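Local coordinates for protein trimethylamine-N-oxide reductase (PDB 7L5I) that probably reduces trimethylamine N-oxide or related oxidised substrates at a molybdenum centre held by two molybdopterin guanine dinucleotides, at residues A40-G43 with S44-V47; Q180-M183 with P184-G188; Q195-W199 with E200-E204; V366-A369 with S370-Q374. All coordinates share one frame; numbering follows the deposited sequence. Where two conformers were deposited one is given.

Interaction 1 of 4, residues A40-G43 with S44-V47; sequences AHWG and SIGV
Trp42 and Ile45 meet beside a tight hairpin turn. Their side chains approach at a slant, with Trp42 CD1 4.2 Å from Ile45 CD1. Ile45 puts CG1 beside its backbone N (chi1 -53°), and a second bend at chi2 turns CD1 back toward the turn. Both atoms of this branch reach the carbonyl of Gly43. CG1 of Ile45 lies 3.3 Å from Gly43 O, and CD1 of Ile45 lies 3.4 Å from the same oxygen. Trp42 places CG between its backbone N and its carbonyl carbon (chi1 42°). One face of the indole then receives Ala40 CB, 3.3 Å above the plane and offset toward the rim. Trp42 also packs on Leu69, and its carbonyl oxygen is bonded by Gln70. The backbone makes a type I turn from Ala40 to Gly43. It is closed twice, by Ala40 N to Gly43 O and by Gly43 N to Ala40 O, both 2.9 Å. Gly43 has a positive phi (120°). The result is a two-residue beta hairpin between strands 35-40 and 43-50. Strand 43-50 lies between 35-40 and 53-59 in a three-stranded antiparallel sheet, and Ile45 touches Ser57 of strand 53-59.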
ATOM      1  N   ALA A  40       4.264  -0.974 -16.526  1.00 11.99           N
ATOM      2  CA  ALA A  40       3.425  -0.430 -15.470  1.00 12.82           C
ATOM      3  C   ALA A  40       3.838  -1.086 -14.155  1.00 12.70           C
ATOM      4  O   ALA A  40       4.683  -1.976 -14.132  1.00 12.17           O
ATOM      5  CB  ALA A  40       1.936  -0.663 -15.739  1.00 13.65           C
ATOM      6  N   HIS A  41       3.214  -0.646 -13.044  1.00 12.45           N
ATOM      7  CA  HIS A  41       3.458  -1.329 -11.779  1.00 11.85           C
ATOM      8  C   HIS A  41       3.208  -2.827 -11.933  1.00 10.70           C
ATOM      9  O   HIS A  41       3.874  -3.650 -11.290  1.00 11.93           O
ATOM     10  CB  HIS A  41       2.552  -0.759 -10.702  1.00 10.52           C
ATOM     11  CG  HIS A  41       2.887   0.625 -10.245  1.00 11.11           C
ATOM     12  ND1 HIS A  41       4.124   0.982  -9.751  1.00 12.73           N
ATOM     13  CD2 HIS A  41       2.118   1.737 -10.165  1.00 10.32           C
ATOM     14  CE1 HIS A  41       4.094   2.244  -9.362  1.00 13.42           C
ATOM     15  NE2 HIS A  41       2.884   2.720  -9.596  1.00 11.66           N
ATOM     16  N   TRP A  42       2.256  -3.199 -12.792  1.00 11.90           N
ATOM     17  CA  TRP A  42       1.884  -4.588 -13.020  1.00 12.62           C
ATOM     18  C   TRP A  42       2.690  -5.258 -14.158  1.00 12.85           C
ATOM     19  O   TRP A  42       2.270  -6.302 -14.668  1.00 14.16           O
ATOM     20  CB  TRP A  42       0.357  -4.676 -13.277  1.00 12.13           C
ATOM     21  CG  TRP A  42      -0.208  -3.602 -14.170  1.00 11.34           C
ATOM     22  CD1 TRP A  42      -0.254  -3.627 -15.526  1.00 12.79           C
ATOM     23  CD2 TRP A  42      -0.802  -2.347 -13.772  1.00 11.33           C
ATOM     24  NE1 TRP A  42      -0.823  -2.480 -16.006  1.00 12.11           N
ATOM     25  CE2 TRP A  42      -1.181  -1.678 -14.951  1.00 11.68           C
ATOM     26  CE3 TRP A  42      -1.075  -1.748 -12.535  1.00 11.53           C
ATOM     27  CZ2 TRP A  42      -1.786  -0.436 -14.937  1.00 13.31           C
ATOM     28  CZ3 TRP A  42      -1.653  -0.489 -12.524  1.00 12.36           C
ATOM     29  CH2 TRP A  42      -2.021   0.150 -13.717  1.00 12.61           C
ATOM     30  N   GLY A  43       3.865  -4.732 -14.510  1.00 11.22           N
ATOM     31  CA  GLY A  43       4.835  -5.475 -15.292  1.00 13.08           C
ATOM     32  C   GLY A  43       5.185  -4.815 -16.614  1.00 14.13           C
ATOM     33  O   GLY A  43       4.622  -3.805 -17.010  1.00 14.43           O
ATOM     34  N   SER A  44       6.112  -5.462 -17.319  1.00 13.68           N
ATOM     35  CA  SER A  44       6.432  -5.060 -18.688  1.00 11.29           C
ATOM     36  C   SER A  44       5.288  -5.463 -19.610  1.00 13.72           C
ATOM     37  O   SER A  44       4.812  -6.597 -19.556  1.00 14.80           O
ATOM     38  CB  SER A  44       7.745  -5.722 -19.111  1.00 15.80           C
ATOM     39  OG  SER A  44       8.168  -5.306 -20.416  1.00 18.84           O
ATOM     40  N   ILE A  45       4.878  -4.546 -20.486  1.00 13.82           N
ATOM     41  CA  ILE A  45       3.661  -4.691 -21.283  1.00 12.44           C
ATOM     42  C   ILE A  45       4.012  -4.582 -22.764  1.00 15.85           C
ATOM     43  O   ILE A  45       4.681  -3.622 -23.163  1.00 16.60           O
ATOM     44  CB  ILE A  45       2.637  -3.587 -20.939  1.00 16.97           C
ATOM     45  CG1 ILE A  45       2.356  -3.531 -19.449  1.00 21.63           C
ATOM     46  CG2 ILE A  45       1.344  -3.782 -21.736  1.00 15.39           C
ATOM     47  CD1 ILE A  45       1.996  -4.799 -18.862  1.00 25.71           C
ATOM     48  N   GLY A  46       3.524  -5.500 -23.566  1.00 14.81           N
ATOM     49  CA  GLY A  46       3.597  -5.374 -25.011  1.00 14.24           C
ATOM     50  C   GLY A  46       2.265  -4.861 -25.514  1.00 13.60           C
ATOM     51  O   GLY A  46       1.221  -5.467 -25.265  1.00 14.44           O
ATOM     52  N   VAL A  47       2.307  -3.736 -26.234  1.00 16.02           N
ATOM     53  CA  VAL A  47       1.097  -3.046 -26.691  1.00 15.07           C
ATOM     54  C   VAL A  47       1.065  -3.094 -28.213  1.00 13.57           C
ATOM     55  O   VAL A  47       1.988  -2.611 -28.861  1.00 14.80           O
ATOM     56  CB  VAL A  47       1.045  -1.584 -26.203  1.00 16.42           C
ATOM     57  CG1 VAL A  47      -0.260  -0.957 -26.597  1.00 14.68           C
ATOM     58  CG2 VAL A  47       1.221  -1.519 -24.698  1.00 14.86           C
TER

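Interaction 2 of 4, residues Q180-M183 with P184-G188; sequences QVIM and PHVLG
Met183 and Leu187 lie side by side on a proline-kinked helix, 179-187, near its C-terminal end. The Met183 side chain starts beside the Pro184 ring: Met183 CB is 3.5 Å from Pro184 CD. CG then runs beside the backbone N (chi1 -75°). A further bend at chi2 carries SD across to Leu187, where Met183 SD is 3.8 Å from Leu187 CD1. The last torsion swings the methyl toward the next neighbour, with Met183 CE 4.3 Å from Val186 CB. One residue back, Ile182 CG1 meets Val186 CG2 at 3.9 Å, the two side chains crossing at a slant. Pro184 has no N-H to give to the turn before it. Its CD presses on that turn instead, 3.1 Å from Gln180 O, and the helix bends here. The His185 ring leans past Val181 O, and its NE2 is bonded to Asn445. Met183 faces helix 359-372, touching Val366. At Gly188 the chain leaves helical angles with a positive phi. Around the kink several backbone bonds are weak, including both to Ile182 O. The bond from Leu187 N to Met183 O is the exception, at 2.7 Å with an N-H...O angle of 167°.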
ATOM      1  N   GLN A 180       6.870  -0.063  10.252  1.00 12.08           N
ATOM      2  CA  GLN A 180       8.119   0.609   9.928  1.00 14.79           C
ATOM      3  C   GLN A 180       8.626   1.498  11.047  1.00 16.28           C
ATOM      4  O   GLN A 180       9.777   1.960  10.973  1.00 14.85           O
ATOM      5  CB  GLN A 180       7.974   1.421   8.643  1.00 12.72           C
ATOM      6  CG  GLN A 180       7.308   2.781   8.791  1.00 16.79           C
ATOM      7  CD  GLN A 180       7.248   3.518   7.450  1.00 20.70           C
ATOM      8  OE1 GLN A 180       7.749   4.636   7.304  1.00 19.31           O
ATOM      9  NE2 GLN A 180       6.616   2.888   6.477  1.00 16.75           N
ATOM     10  N   VAL A 181       7.820   1.740  12.070  1.00 14.35           N
ATOM     11  CA  VAL A 181       8.251   2.503  13.239  1.00 15.12           C
ATOM     12  C   VAL A 181       8.694   1.581  14.370  1.00 13.96           C
ATOM     13  O   VAL A 181       9.669   1.878  15.059  1.00 16.51           O
ATOM     14  CB  VAL A 181       7.127   3.451  13.706  1.00 15.80           C
ATOM     15  CG1 VAL A 181       7.468   4.098  15.045  1.00 18.47           C
ATOM     16  CG2 VAL A 181       6.895   4.560  12.663  1.00 18.11           C
ATOM     17  N   ILE A 182       8.000   0.452  14.569  1.00 14.55           N
ATOM     18  CA  ILE A 182       8.421  -0.456  15.639  1.00 13.88           C
ATOM     19  C   ILE A 182       9.656  -1.272  15.234  1.00 15.43           C
ATOM     20  O   ILE A 182      10.510  -1.548  16.085  1.00 15.22           O
ATOM     21  CB  ILE A 182       7.221  -1.334  16.076  1.00 12.59           C
ATOM     22  CG1 ILE A 182       7.574  -2.195  17.291  1.00 15.82           C
ATOM     23  CG2 ILE A 182       6.706  -2.235  14.983  1.00 15.17           C
ATOM     24  CD1 ILE A 182       8.026  -1.425  18.498  1.00 18.85           C
ATOM     25  N   MET A 183       9.806  -1.642  13.965  1.00 13.81           N
ATOM     26  CA  MET A 183      10.939  -2.488  13.601  1.00 14.16           C
ATOM     27  C   MET A 183      12.290  -1.824  13.847  1.00 11.82           C
ATOM     28  O   MET A 183      13.212  -2.516  14.311  1.00 13.91           O
ATOM     29  CB  MET A 183      10.800  -2.958  12.149  1.00 12.68           C
ATOM     30  CG  MET A 183       9.751  -4.061  11.973  1.00 14.79           C
ATOM     31  SD  MET A 183      10.021  -5.608  12.909  1.00 18.93           S
ATOM     32  CE  MET A 183       8.910  -5.475  14.298  1.00 16.33           C
ATOM     33  N   PRO A 184      12.486  -0.520  13.613  1.00 11.72           N
ATOM     34  CA  PRO A 184      13.768   0.077  14.015  1.00 14.99           C
ATOM     35  C   PRO A 184      14.082  -0.083  15.499  1.00 13.94           C
ATOM     36  O   PRO A 184      15.268  -0.212  15.845  1.00 16.56           O
ATOM     37  CB  PRO A 184      13.612   1.544  13.607  1.00 17.18           C
ATOM     38  CG  PRO A 184      12.718   1.477  12.398  1.00 17.17           C
ATOM     39  CD  PRO A 184      11.702   0.376  12.746  1.00 12.74           C
ATOM     40  N   HIS A 185      13.084  -0.056  16.383  1.00 15.22           N
ATOM     41  CA  HIS A 185      13.322  -0.272  17.809  1.00 15.24           C
ATOM     42  C   HIS A 185      13.639  -1.730  18.140  1.00 16.08           C
ATOM     43  O   HIS A 185      14.281  -2.007  19.152  1.00 19.30           O
ATOM     44  CB  HIS A 185      12.088   0.145  18.637  1.00 13.64           C
ATOM     45  CG  HIS A 185      11.821   1.616  18.646  1.00 14.00           C
ATOM     46  ND1 HIS A 185      12.713   2.532  19.169  1.00 18.10           N
ATOM     47  CD2 HIS A 185      10.755   2.331  18.210  1.00 18.08           C
ATOM     48  CE1 HIS A 185      12.198   3.751  19.065  1.00 22.19           C
ATOM     49  NE2 HIS A 185      11.014   3.657  18.477  1.00 17.72           N
ATOM     50  N   VAL A 186      13.135  -2.667  17.341  1.00 13.37           N
ATOM     51  CA  VAL A 186      13.268  -4.090  17.649  1.00 15.47           C
ATOM     52  C   VAL A 186      14.472  -4.697  16.960  1.00 14.17           C
ATOM     53  O   VAL A 186      15.165  -5.535  17.546  1.00 13.25           O
ATOM     54  CB  VAL A 186      11.965  -4.804  17.237  1.00 12.04           C
ATOM     55  CG1 VAL A 186      12.093  -6.280  17.421  1.00 12.12           C
ATOM     56  CG2 VAL A 186      10.775  -4.214  18.005  1.00 16.43           C
ATOM     57  N   LEU A 187      14.712  -4.307  15.702  1.00 13.36           N
ATOM     58  CA  LEU A 187      15.756  -4.893  14.875  1.00 14.91           C
ATOM     59  C   LEU A 187      16.829  -3.913  14.429  1.00 15.57           C
ATOM     60  O   LEU A 187      17.850  -4.357  13.900  1.00 15.64           O
ATOM     61  CB  LEU A 187      15.151  -5.519  13.607  1.00 14.01           C
ATOM     62  CG  LEU A 187      14.196  -6.686  13.888  1.00 12.78           C
ATOM     63  CD1 LEU A 187      13.484  -7.102  12.622  1.00 16.28           C
ATOM     64  CD2 LEU A 187      14.921  -7.885  14.501  1.00 17.01           C
ATOM     65  N   GLY A 188      16.629  -2.614  14.616  1.00 13.93           N
ATOM     66  CA  GLY A 188      17.597  -1.631  14.183  1.00 13.02           C
ATOM     67  C   GLY A 188      17.579  -1.340  12.710  1.00 19.27           C
ATOM     68  O   GLY A 188      18.539  -0.772  12.184  1.00 21.17           O
TER

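Interaction 3 of 4, residues Q195-W199 with E200-E204; sequences QQTSW and ESILE
The indole of Trp199 lies against Ile202 and Leu203, one helical turn on. Over one face sits Ile202 CG1, 4.2 Å above the plane and displaced toward the rim. Ile202 CG2 comes in at a slant, 3.6 Å from Trp199 CZ3. Ile202 was deposited in two conformers, and its side-chain contacts hold for one of them. Leu203 CD2 is also oblique to the ring, 4.2 Å from Trp199 CE3. The Trp199 ring also stacks with Tyr234. Tyr234 and Phe238 belong to helix 230-240; Phe238 touches Trp199, Ile202 and Leu203. Before the tryptophan, Ser198 turns OG away from its own backbone N (chi1 171°) and accepts from Glu200 N at 3.0 Å. The same hydroxyl is bonded to Lys607 O. The first turn is then closed by Ile202 N to Ser198 O, 3.1 Å. Leu203 N follows with a straighter bond to Trp199 O, 2.9 Å at 167°. Thr197 CG2 rests 3.8 Å from Ser201 OG. The pattern is a serine N-cap with an aromatic residue just inside the helix. It starts helix 199-205, which leads into strand 208-212, the middle strand of a five-stranded parallel sheet.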
ATOM      1  N   GLN A 195      15.600  -6.691   1.295  1.00 12.97           N
ATOM      2  CA  GLN A 195      15.635  -8.003   0.647  1.00 13.61           C
ATOM      3  C   GLN A 195      15.514  -9.127   1.670  1.00 12.49           C
ATOM      4  O   GLN A 195      16.025  -9.032   2.797  1.00 14.05           O
ATOM      5  CB  GLN A 195      16.932  -8.139  -0.172  1.00 16.18           C
ATOM      6  CG  GLN A 195      17.137  -9.491  -0.828  1.00 13.66           C
ATOM      7  CD  GLN A 195      16.097  -9.839  -1.868  1.00 13.36           C
ATOM      8  OE1 GLN A 195      14.933 -10.035  -1.552  1.00 13.34           O
ATOM      9  NE2 GLN A 195      16.522  -9.904  -3.137  1.00 12.97           N
ATOM     10  N   GLN A 196      14.826 -10.189   1.269  1.00 13.21           N
ATOM     11  CA  GLN A 196      14.525 -11.338   2.104  1.00 14.81           C
ATOM     12  C   GLN A 196      15.499 -12.475   1.824  1.00 11.49           C
ATOM     13  O   GLN A 196      16.185 -12.501   0.802  1.00 12.58           O
ATOM     14  CB  GLN A 196      13.087 -11.825   1.845  1.00 11.41           C
ATOM     15  CG  GLN A 196      12.044 -10.746   1.792  1.00 15.32           C
ATOM     16  CD  GLN A 196      11.686 -10.290   3.160  1.00 17.57           C
ATOM     17  OE1 GLN A 196      10.853 -10.914   3.837  1.00 21.81           O
ATOM     18  NE2 GLN A 196      12.350  -9.239   3.618  1.00 16.74           N
ATOM     19  N   THR A 197      15.533 -13.440   2.741  1.00 12.51           N
ATOM     20  CA  THR A 197      16.221 -14.679   2.456  1.00 11.64           C
ATOM     21  C   THR A 197      15.839 -15.188   1.079  1.00 12.73           C
ATOM     22  O   THR A 197      14.667 -15.184   0.699  1.00 12.63           O
ATOM     23  CB  THR A 197      15.901 -15.729   3.506  1.00 13.08           C
ATOM     24  OG1 THR A 197      16.565 -15.357   4.721  1.00 14.73           O
ATOM     25  CG2 THR A 197      16.384 -17.108   3.043  1.00 14.05           C
ATOM     26  N   SER A 198      16.843 -15.637   0.341  1.00 13.50           N
ATOM     27  CA  SER A 198      16.625 -16.090  -1.023  1.00 12.61           C
ATOM     28  C   SER A 198      15.498 -17.106  -1.124  1.00 11.62           C
ATOM     29  O   SER A 198      15.453 -18.102  -0.397  1.00 13.05           O
ATOM     30  CB  SER A 198      17.888 -16.725  -1.593  1.00 14.74           C
ATOM     31  OG  SER A 198      17.599 -17.335  -2.845  1.00 14.72           O
ATOM     32  N   TRP A 199      14.649 -16.905  -2.126  1.00 11.90           N
ATOM     33  CA  TRP A 199      13.629 -17.910  -2.431  1.00 13.21           C
ATOM     34  C   TRP A 199      14.239 -19.267  -2.779  1.00 14.79           C
ATOM     35  O   TRP A 199      13.618 -20.294  -2.540  1.00 15.20           O
ATOM     36  CB  TRP A 199      12.755 -17.436  -3.594  1.00 15.39           C
ATOM     37  CG  TRP A 199      11.363 -17.021  -3.195  1.00 14.04           C
ATOM     38  CD1 TRP A 199      10.825 -15.765  -3.255  1.00 15.05           C
ATOM     39  CD2 TRP A 199      10.334 -17.877  -2.668  1.00 13.78           C
ATOM     40  NE1 TRP A 199       9.517 -15.795  -2.804  1.00 15.23           N
ATOM     41  CE2 TRP A 199       9.197 -17.081  -2.458  1.00 14.31           C
ATOM     42  CE3 TRP A 199      10.266 -19.246  -2.383  1.00 11.15           C
ATOM     43  CZ2 TRP A 199       8.000 -17.613  -1.947  1.00 13.66           C
ATOM     44  CZ3 TRP A 199       9.074 -19.772  -1.902  1.00 16.84           C
ATOM     45  CH2 TRP A 199       7.977 -18.951  -1.671  1.00 15.97           C
ATOM     46  N   GLU A 200      15.447 -19.303  -3.360  1.00 13.17           N
ATOM     47  CA  GLU A 200      16.065 -20.604  -3.606  1.00 15.85           C
ATOM     48  C   GLU A 200      16.353 -21.327  -2.296  1.00 17.50           C
ATOM     49  O   GLU A 200      16.255 -22.562  -2.227  1.00 19.10           O
ATOM     50  CB  GLU A 200      17.357 -20.455  -4.412  1.00 14.79           C
ATOM     51  CG  GLU A 200      17.137 -19.902  -5.825  1.00 17.39           C
ATOM     52  CD  GLU A 200      16.324 -20.835  -6.741  1.00 30.32           C
ATOM     53  OE1 GLU A 200      16.174 -22.035  -6.418  1.00 32.27           O
ATOM     54  OE2 GLU A 200      15.849 -20.365  -7.804  1.00 29.13           O
ATOM     55  N   SER A 201      16.691 -20.582  -1.247  1.00 15.97           N
ATOM     56  CA  SER A 201      16.888 -21.183   0.071  1.00 14.36           C
ATOM     57  C   SER A 201      15.573 -21.713   0.637  1.00 16.20           C
ATOM     58  O   SER A 201      15.549 -22.780   1.256  1.00 19.14           O
ATOM     59  CB  SER A 201      17.520 -20.147   0.996  1.00 18.62           C
ATOM     60  OG  SER A 201      17.730 -20.615   2.320  1.00 20.32           O
ATOM     61  N   ILE A 202      14.475 -20.960   0.466  1.00 16.85           N
ATOM     62  CA  ILE A 202      13.168 -21.436   0.911  0.50 14.83           C
ATOM     63  C   ILE A 202      12.814 -22.739   0.186  1.00 16.29           C
ATOM     64  O   ILE A 202      12.418 -23.734   0.805  1.00 16.54           O
ATOM     65  CB  ILE A 202      12.083 -20.372   0.657  0.50 15.23           C
ATOM     66  CG1 ILE A 202      12.416 -19.026   1.315  0.50 19.37           C
ATOM     67  CG2 ILE A 202      10.712 -20.861   1.143  0.50 17.47           C
ATOM     68  CD1 ILE A 202      12.816 -19.112   2.740  0.50 20.81           C
ATOM     69  N   LEU A 203      12.950 -22.743  -1.142  1.00 16.10           N
ATOM     70  CA  LEU A 203      12.554 -23.919  -1.909  1.00 16.18           C
ATOM     71  C   LEU A 203      13.318 -25.148  -1.455  1.00 20.05           C
ATOM     72  O   LEU A 203      12.759 -26.234  -1.342  1.00 19.66           O
ATOM     73  CB  LEU A 203      12.808 -23.684  -3.399  1.00 17.25           C
ATOM     74  CG  LEU A 203      11.952 -22.721  -4.204  1.00 22.25           C
ATOM     75  CD1 LEU A 203      12.396 -22.743  -5.666  1.00 26.61           C
ATOM     76  CD2 LEU A 203      10.498 -23.102  -4.092  1.00 24.91           C
ATOM     77  N   GLU A 204      14.605 -24.985  -1.188  1.00 16.85           N
ATOM     78  CA  GLU A 204      15.475 -26.091  -0.844  1.00 20.52           C
ATOM     79  C   GLU A 204      15.308 -26.521   0.602  1.00 21.54           C
ATOM     80  O   GLU A 204      15.341 -27.721   0.899  1.00 21.58           O
ATOM     81  CB  GLU A 204      16.919 -25.643  -1.137  1.00 25.66           C
ATOM     82  CG  GLU A 204      17.993 -26.638  -0.818  1.00 45.58           C
ATOM     83  CD  GLU A 204      19.372 -26.102  -1.174  1.00 67.46           C
ATOM     84  OE1 GLU A 204      19.633 -24.905  -0.924  1.00 61.21           O
ATOM     85  OE2 GLU A 204      20.189 -26.872  -1.721  1.00 71.95           O
TER

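Interaction 4 of 4, residues V366-A369 with S370-Q374; sequences VTLA and SMLGQ
Ser370 turns its OG beside its own backbone N (chi1 -65°), which brings the hydroxyl back onto Val366 O, one turn earlier. Ser370 OG donates to Val366 O at 2.9 Å. Ser370 N gives the usual helical bond to that oxygen, also 2.9 Å. The two donors come from opposite faces of the carbonyl plane, tilted 33° and 28° from it. Met371 also sets CG beside its backbone N, over the preceding turn, and CG lies 3.3 Å from Thr367 O. The Met371 side chain leads away and touches helices 271-284 and 300-307. Leu372 and Leu368 make only a loose apolar contact, CG of Leu368 to CD1 of Leu372 at 4.5 Å. These residues form the end of helix 359-372, part of a beta-alpha-beta unit with strands 344-348 and 381-383. Gly373 stops the helix with a positive phi, while its N still reaches Ala369 O at 3.0 Å. A water donates to Ala369 O at 2.7 Å and accepts from Gln374 N at 2.9 Å. The buried serine hydroxyl thus finds its acceptor within its own helix. The water ties the departing chain to Ala369 O, an oxygen that also takes the last direct helical bond.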
ATOM      1  N   VAL A 366       8.096 -11.315  15.268  1.00 12.01           N
ATOM      2  CA  VAL A 366       9.548 -11.420  15.429  1.00 12.55           C
ATOM      3  C   VAL A 366       9.895 -12.111  16.742  1.00 13.74           C
ATOM      4  O   VAL A 366      10.851 -12.892  16.822  1.00 14.72           O
ATOM      5  CB  VAL A 366      10.184 -10.024  15.338  1.00 16.06           C
ATOM      6  CG1 VAL A 366      11.637 -10.079  15.748  1.00 16.09           C
ATOM      7  CG2 VAL A 366      10.044  -9.525  13.938  1.00 15.15           C
ATOM      8  N   THR A 367       9.119 -11.835  17.789  1.00 11.73           N
ATOM      9  CA  THR A 367       9.312 -12.511  19.073  1.00 13.19           C
ATOM     10  C   THR A 367       9.046 -14.007  18.944  1.00 16.46           C
ATOM     11  O   THR A 367       9.820 -14.845  19.432  1.00 13.58           O
ATOM     12  CB  THR A 367       8.380 -11.871  20.107  1.00 14.56           C
ATOM     13  OG1 THR A 367       8.762 -10.502  20.332  1.00 13.69           O
ATOM     14  CG2 THR A 367       8.414 -12.602  21.430  1.00 15.07           C
ATOM     15  N   LEU A 368       7.955 -14.374  18.277  1.00 14.52           N
ATOM     16  CA  LEU A 368       7.685 -15.788  18.029  1.00 13.80           C
ATOM     17  C   LEU A 368       8.808 -16.449  17.231  1.00 13.39           C
ATOM     18  O   LEU A 368       9.277 -17.546  17.579  1.00 14.27           O
ATOM     19  CB  LEU A 368       6.334 -15.928  17.318  1.00 14.53           C
ATOM     20  CG  LEU A 368       5.917 -17.342  16.993  1.00 15.94           C
ATOM     21  CD1 LEU A 368       5.820 -18.187  18.270  1.00 17.92           C
ATOM     22  CD2 LEU A 368       4.590 -17.359  16.237  1.00 15.22           C
ATOM     23  N   ALA A 369       9.263 -15.799  16.152  1.00 13.18           N
ATOM     24  CA  ALA A 369      10.360 -16.331  15.364  1.00 12.17           C
ATOM     25  C   ALA A 369      11.626 -16.486  16.204  1.00 14.84           C
ATOM     26  O   ALA A 369      12.397 -17.445  16.012  1.00 13.58           O
ATOM     27  CB  ALA A 369      10.622 -15.411  14.157  1.00 12.65           C
ATOM     28  N   SER A 370      11.853 -15.565  17.140  1.00 15.95           N
ATOM     29  CA  SER A 370      13.001 -15.663  18.037  1.00 13.25           C
ATOM     30  C   SER A 370      12.882 -16.874  18.941  1.00 14.10           C
ATOM     31  O   SER A 370      13.862 -17.591  19.165  1.00 14.43           O
ATOM     32  CB  SER A 370      13.119 -14.390  18.881  1.00 14.00           C
ATOM     33  OG  SER A 370      13.412 -13.265  18.039  1.00 16.81           O
ATOM     34  N   MET A 371      11.686 -17.118  19.468  1.00 14.52           N
ATOM     35  CA  MET A 371      11.489 -18.289  20.316  1.00 15.15           C
ATOM     36  C   MET A 371      11.673 -19.596  19.551  1.00 15.75           C
ATOM     37  O   MET A 371      12.153 -20.587  20.114  1.00 16.78           O
ATOM     38  CB  MET A 371      10.097 -18.232  20.948  1.00 12.66           C
ATOM     39  CG  MET A 371       9.913 -17.092  21.895  1.00 14.32           C
ATOM     40  SD  MET A 371       8.286 -16.942  22.653  1.00 17.43           S
ATOM     41  CE  MET A 371       8.277 -18.415  23.697  1.00 19.34           C
ATOM     42  N   LEU A 372      11.305 -19.625  18.268  1.00 14.76           N
ATOM     43  CA  LEU A 372      11.536 -20.805  17.450  1.00 14.72           C
ATOM     44  C   LEU A 372      13.011 -20.994  17.146  1.00 16.40           C
ATOM     45  O   LEU A 372      13.459 -22.127  16.966  1.00 18.08           O
ATOM     46  CB  LEU A 372      10.744 -20.686  16.153  1.00 14.28           C
ATOM     47  CG  LEU A 372       9.228 -20.763  16.315  1.00 16.14           C
ATOM     48  CD1 LEU A 372       8.557 -20.380  15.025  1.00 18.59           C
ATOM     49  CD2 LEU A 372       8.875 -22.167  16.689  1.00 16.20           C
ATOM     50  N   GLY A 373      13.767 -19.903  17.042  1.00 15.31           N
ATOM     51  CA  GLY A 373      15.213 -20.001  17.009  1.00 16.29           C
ATOM     52  C   GLY A 373      15.837 -20.288  15.666  1.00 17.48           C
ATOM     53  O   GLY A 373      17.007 -20.680  15.616  1.00 17.61           O
ATOM     54  N   GLN A 374      15.105 -20.084  14.568  1.00 16.77           N
ATOM     55  CA  GLN A 374      15.587 -20.445  13.237  1.00 14.71           C
ATOM     56  C   GLN A 374      16.006 -19.226  12.420  1.00 15.32           C
ATOM     57  O   GLN A 374      16.345 -19.365  11.241  1.00 15.70           O
ATOM     58  CB  GLN A 374      14.508 -21.246  12.507  1.00 15.17           C
ATOM     59  CG  GLN A 374      14.070 -22.496  13.231  1.00 17.17           C
ATOM     60  CD  GLN A 374      12.846 -23.111  12.593  1.00 19.45           C
ATOM     61  OE1 GLN A 374      12.603 -22.920  11.409  1.00 19.36           O
ATOM     62  NE2 GLN A 374      12.069 -23.839  13.380  1.00 19.02           N
TER
HETATM   63  O   HOH W   1      12.680 -18.805  13.729  1.00 14.42           O

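All four are local contacts within one continuous stretch. Interactions 1, 3 and 4 are buried, and interaction 2 is partly buried. Interaction 1 is a hairpin turn in the N-terminal domain, its centre about 34 Å from that of interaction 2. The other three belong to helices of the large molybdopterin oxidoreductase region and differ in where they sit along them. Interaction 3 begins a helix with a serine cap, whereas in 2 and 4 a glycine with positive phi is the first residue to leave helical angles. Interaction 4 keeps regular bonds and adds a water; interaction 2 has mostly weak ones beside its proline. Only 2 and 4 touch: Leu187 CD2 is 4.1 Å from Val366 CG1.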